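PDB 3LQN: CBS domain protein from Bacillus anthracis, which is of unknown function but belongs to the CBS domain family, whose paired domains commonly bind adenine nucleotides and act as regulatory modules. Local coordinates for the interface of chains A and B. Coordinates in Å, arbitrary orientation; residue numbers count along the deposited sequence, not the author numbering. Chains: chain A/B, CBS domain protein.

Contact 1: the interface of chains A and B. Residues chain A 138-139, 142; chain B 110-111, 114.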
loop_
_atom_site.group_PDB
_atom_site.type_symbol
_atom_site.label_atom_id
_atom_site.label_comp_id
_atom_site.label_asym_id
_atom_site.label_seq_id
_atom_site.Cartn_x
_atom_site.Cartn_y
_atom_site.Cartn_z
ATOM N N LEU A 138 9.051 4.566 9.701
ATOM C CA LEU A 138 8.107 4.967 10.735
ATOM C C LEU A 138 8.430 4.273 12.045
ATOM O O LEU A 138 8.253 4.837 13.115
ATOM C CB LEU A 138 6.663 4.654 10.313
ATOM C CG LEU A 138 6.039 5.579 9.268
ATOM C CD1 LEU A 138 4.903 4.857 8.483
ATOM C CD2 LEU A 138 5.535 6.861 9.871
ATOM N N LYS A 139 8.917 3.048 11.952
ATOM C CA LYS A 139 9.172 2.276 13.146
ATOM C C LYS A 139 10.339 2.961 13.867
ATOM O O LYS A 139 10.315 3.155 15.079
ATOM C CB LYS A 139 9.464 0.833 12.746
ATOM C CG LYS A 139 9.601 -0.132 13.891
ATOM C CD LYS A 139 10.084 -1.478 13.399
ATOM C CE LYS A 139 11.291 -1.938 14.212
ATOM N NZ LYS A 139 12.053 -3.024 13.532
ATOM N N ASN A 142 9.055 6.353 15.272
ATOM C CA ASN A 142 8.097 6.204 16.361
ATOM C C ASN A 142 8.778 6.174 17.726
ATOM O O ASN A 142 8.413 6.927 18.628
ATOM C CB ASN A 142 7.256 4.940 16.165
ATOM C CG ASN A 142 6.249 4.733 17.279
ATOM O OD1 ASN A 142 5.569 5.669 17.699
ATOM N ND2 ASN A 142 6.146 3.500 17.762
ATOM N N LEU B 110 0.448 7.980 14.933
ATOM C CA LEU B 110 1.797 7.587 14.514
ATOM C C LEU B 110 2.102 6.149 14.904
ATOM O O LEU B 110 2.558 5.357 14.089
ATOM C CB LEU B 110 2.845 8.494 15.149
ATOM C CG LEU B 110 4.299 7.983 15.049
ATOM C CD1 LEU B 110 4.747 7.895 13.613
ATOM C CD2 LEU B 110 5.153 8.938 15.813
ATOM N N GLU B 111 1.853 5.822 16.163
ATOM C CA GLU B 111 2.037 4.449 16.617
ATOM C C GLU B 111 1.180 3.433 15.834
ATOM O O GLU B 111 1.686 2.382 15.379
ATOM C CB GLU B 111 1.745 4.342 18.107
ATOM C CG GLU B 111 1.884 2.944 18.630
ATOM C CD GLU B 111 1.610 2.865 20.107
ATOM O OE1 GLU B 111 2.402 2.203 20.814
ATOM O OE2 GLU B 111 0.608 3.471 20.557
ATOM N N ILE B 114 2.466 2.361 12.221
ATOM C CA ILE B 114 3.587 1.428 12.034
ATOM C C ILE B 114 3.141 0.084 11.397
ATOM O O ILE B 114 3.724 -0.353 10.408
ATOM C CB ILE B 114 4.411 1.287 13.302
ATOM C CG1 ILE B 114 5.031 2.654 13.624
ATOM C CG2 ILE B 114 5.503 0.274 13.099
ATOM C CD1 ILE B 114 5.069 2.956 15.056
#

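Contact 2: the interface of chains A and B. Residues chain A 70-71, 74, 79; chain B 44-45.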
loop_
_atom_site.group_PDB
_atom_site.type_symbol
_atom_site.label_atom_id
_atom_site.label_comp_id
_atom_site.label_asym_id
_atom_site.label_seq_id
_atom_site.Cartn_x
_atom_site.Cartn_y
_atom_site.Cartn_z
ATOM N N LEU A 70 -4.080 -4.278 -12.563
ATOM C CA LEU A 70 -5.543 -4.111 -12.649
ATOM C C LEU A 70 -5.912 -2.840 -13.484
ATOM O O LEU A 70 -6.824 -2.878 -14.288
ATOM C CB LEU A 70 -6.153 -4.034 -11.253
ATOM C CG LEU A 70 -5.887 -5.318 -10.442
ATOM C CD1 LEU A 70 -6.439 -5.111 -9.001
ATOM C CD2 LEU A 70 -6.531 -6.536 -11.152
ATOM N N ASP A 71 -5.128 -1.777 -13.349
ATOM C CA ASP A 71 -5.379 -0.548 -14.155
ATOM C C ASP A 71 -5.233 -0.882 -15.646
ATOM O O ASP A 71 -5.907 -0.321 -16.517
ATOM C CB ASP A 71 -4.344 0.533 -13.811
ATOM C CG ASP A 71 -4.645 1.229 -12.497
ATOM O OD1 ASP A 71 -5.711 0.955 -11.937
ATOM O OD2 ASP A 71 -3.825 2.023 -12.019
ATOM N N LEU A 74 -8.510 -2.342 -16.897
ATOM C CA LEU A 74 -9.711 -1.659 -16.416
ATOM C C LEU A 74 -10.650 -1.390 -17.617
ATOM O O LEU A 74 -10.376 -0.531 -18.454
ATOM C CB LEU A 74 -9.363 -0.353 -15.746
ATOM C CG LEU A 74 -10.565 0.534 -15.348
ATOM C CD1 LEU A 74 -11.466 -0.217 -14.380
ATOM C CD2 LEU A 74 -10.156 1.843 -14.767
ATOM N N ILE A 79 -13.453 -5.340 -14.627
ATOM C CA ILE A 79 -12.009 -5.553 -14.716
ATOM C C ILE A 79 -11.863 -6.706 -15.692
ATOM O O ILE A 79 -12.418 -7.787 -15.460
ATOM C CB ILE A 79 -11.399 -5.904 -13.355
ATOM C CG1 ILE A 79 -11.576 -4.761 -12.312
ATOM C CG2 ILE A 79 -9.912 -6.260 -13.529
ATOM C CD1 ILE A 79 -10.862 -3.341 -12.657
ATOM N N VAL B 44 -10.414 -0.197 -7.873
ATOM C CA VAL B 44 -9.506 0.150 -8.955
ATOM C C VAL B 44 -9.793 1.536 -9.497
ATOM O O VAL B 44 -8.860 2.304 -9.803
ATOM C CB VAL B 44 -9.570 -0.884 -10.100
ATOM C CG1 VAL B 44 -8.704 -0.448 -11.344
ATOM C CG2 VAL B 44 -9.127 -2.278 -9.606
ATOM N N LYS B 45 -11.081 1.837 -9.691
ATOM C CA LYS B 45 -11.490 3.137 -10.236
ATOM C C LYS B 45 -11.132 4.293 -9.318
ATOM O O LYS B 45 -10.776 5.385 -9.800
ATOM C CB LYS B 45 -12.973 3.170 -10.599
ATOM C CG LYS B 45 -13.286 2.373 -11.871
ATOM C CD LYS B 45 -14.779 2.518 -12.254
ATOM C CE LYS B 45 -15.062 3.935 -12.687
ATOM N NZ LYS B 45 -16.526 4.177 -12.827
HETATM O O HOH W 1 -6.194 1.833 -9.415
#

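Contact 1: the interface of chains A and B
B:Ile114 is the apolar centre of a helix-against-helix contact, touching A:Leu138, A:Lys139 and A:Asn142, as helix 134-144 of chain A packs on helix 106-115 of chain B, two elements from the region of the second CBS domain. Both of its branches work. CG1 faces the backbone of chain A, 3.9 Å from A:Leu138 O, while its branch methyl CG2 packs 4.0 Å from A:Lys139 CB; here the two side chains run nearly perpendicular, and the lysine contributes the aliphatic root of its chain. On one flank, A:Leu138 and B:Leu110 cross obliquely through one methyl each, A:Leu138 CD2 lying 4.0 Å from B:Leu110 CD1.

A:Asn142 lies across B:Ile114 and buries 70 Å² against the partner, its polar amide packed on the apolar centre. With CG anti to the backbone N (chi1 180°), the amide reaches across to helix 106-115 and covers B:Ile114 CD1 with one face. The approach of that methyl is too close to be trusted, and B:Ile114 chi2, 142°, is well off a staggered value, which makes its placement doubtful. B:Leu110 CG and CD2 sit past the oxygen end, A:Asn142 OD1 lying 3.7 Å from B:Leu110 CG. At the polar rim, B:Glu111 sends its carboxylate away from the contact and offers its backbone instead, B:Glu111 CA standing 3.9 Å from A:Asn142 OD1, under the oxygen on the face that covers B:Ile114 CD1.

Contact 2: the interface of chains A and B
The carboxylate of A:Asp71 turns one oxygen, OD1, towards B:Val44, and a methyl and a water meet that end of the flat group, both close to its plane and not over either face. The methyl, B:Val44 CG1, lies 3.4 Å from A:Asp71 OD1, nearly in line beyond the CG-OD1 bond. Water 1 comes in on the OD2 side, 2.7 Å from A:Asp71 OD1, with an angle of about 120° at the oxygen. The same water stands 2.7 Å from B:Val44 O, and so ties the acid of helix 66-72 to a backbone carbonyl near the end of helix 36-46.

Beside this bridge, B:Val44 acts as an apolar plug and hides 77 Å² against chain A. CG1, set opposite the backbone N (chi1 174°), points to the acid and also touches A:Ile79 and A:Leu74, while CG2 faces A:Ile79 and A:Leu70. B:Val44 CG2 meets A:Ile79 CD1 tip to tip at 3.7 Å. The same methyl packs 3.8 Å from A:Leu70 CB, whose side chain it crosses at about a right angle. A:Leu74 closes another flank, sliding antiparallel past B:Val44 and crossing B:Lys45 nearly perpendicularly; its CD1 rests 4.0 Å from B:Lys45 CG, so the lysine lends its aliphatic stem before bending at chi3. Apolar packing and a shared water together join the regions of the first CBS domains of two chains, probably helping to hold the pair in a fixed register.

About 31 Å separates the centres of contact 1 and contact 2, and they share no residue or helix. Contact 1 pairs the regions of the second CBS domains through helices 106-115 and 134-144, whereas contact 2 pairs those of the first CBS domains through helices 36-46 and 66-72 and the segment that follows. Like therefore meets like, in a head-to-head, two-fold arrangement in which each contact recurs with the chains exchanged. Two separate attachment regions would resist rotation of one chain against the other. This fits the disc-like dimers familiar in CBS proteins, although the structure alone does not show that the pair forms in solution.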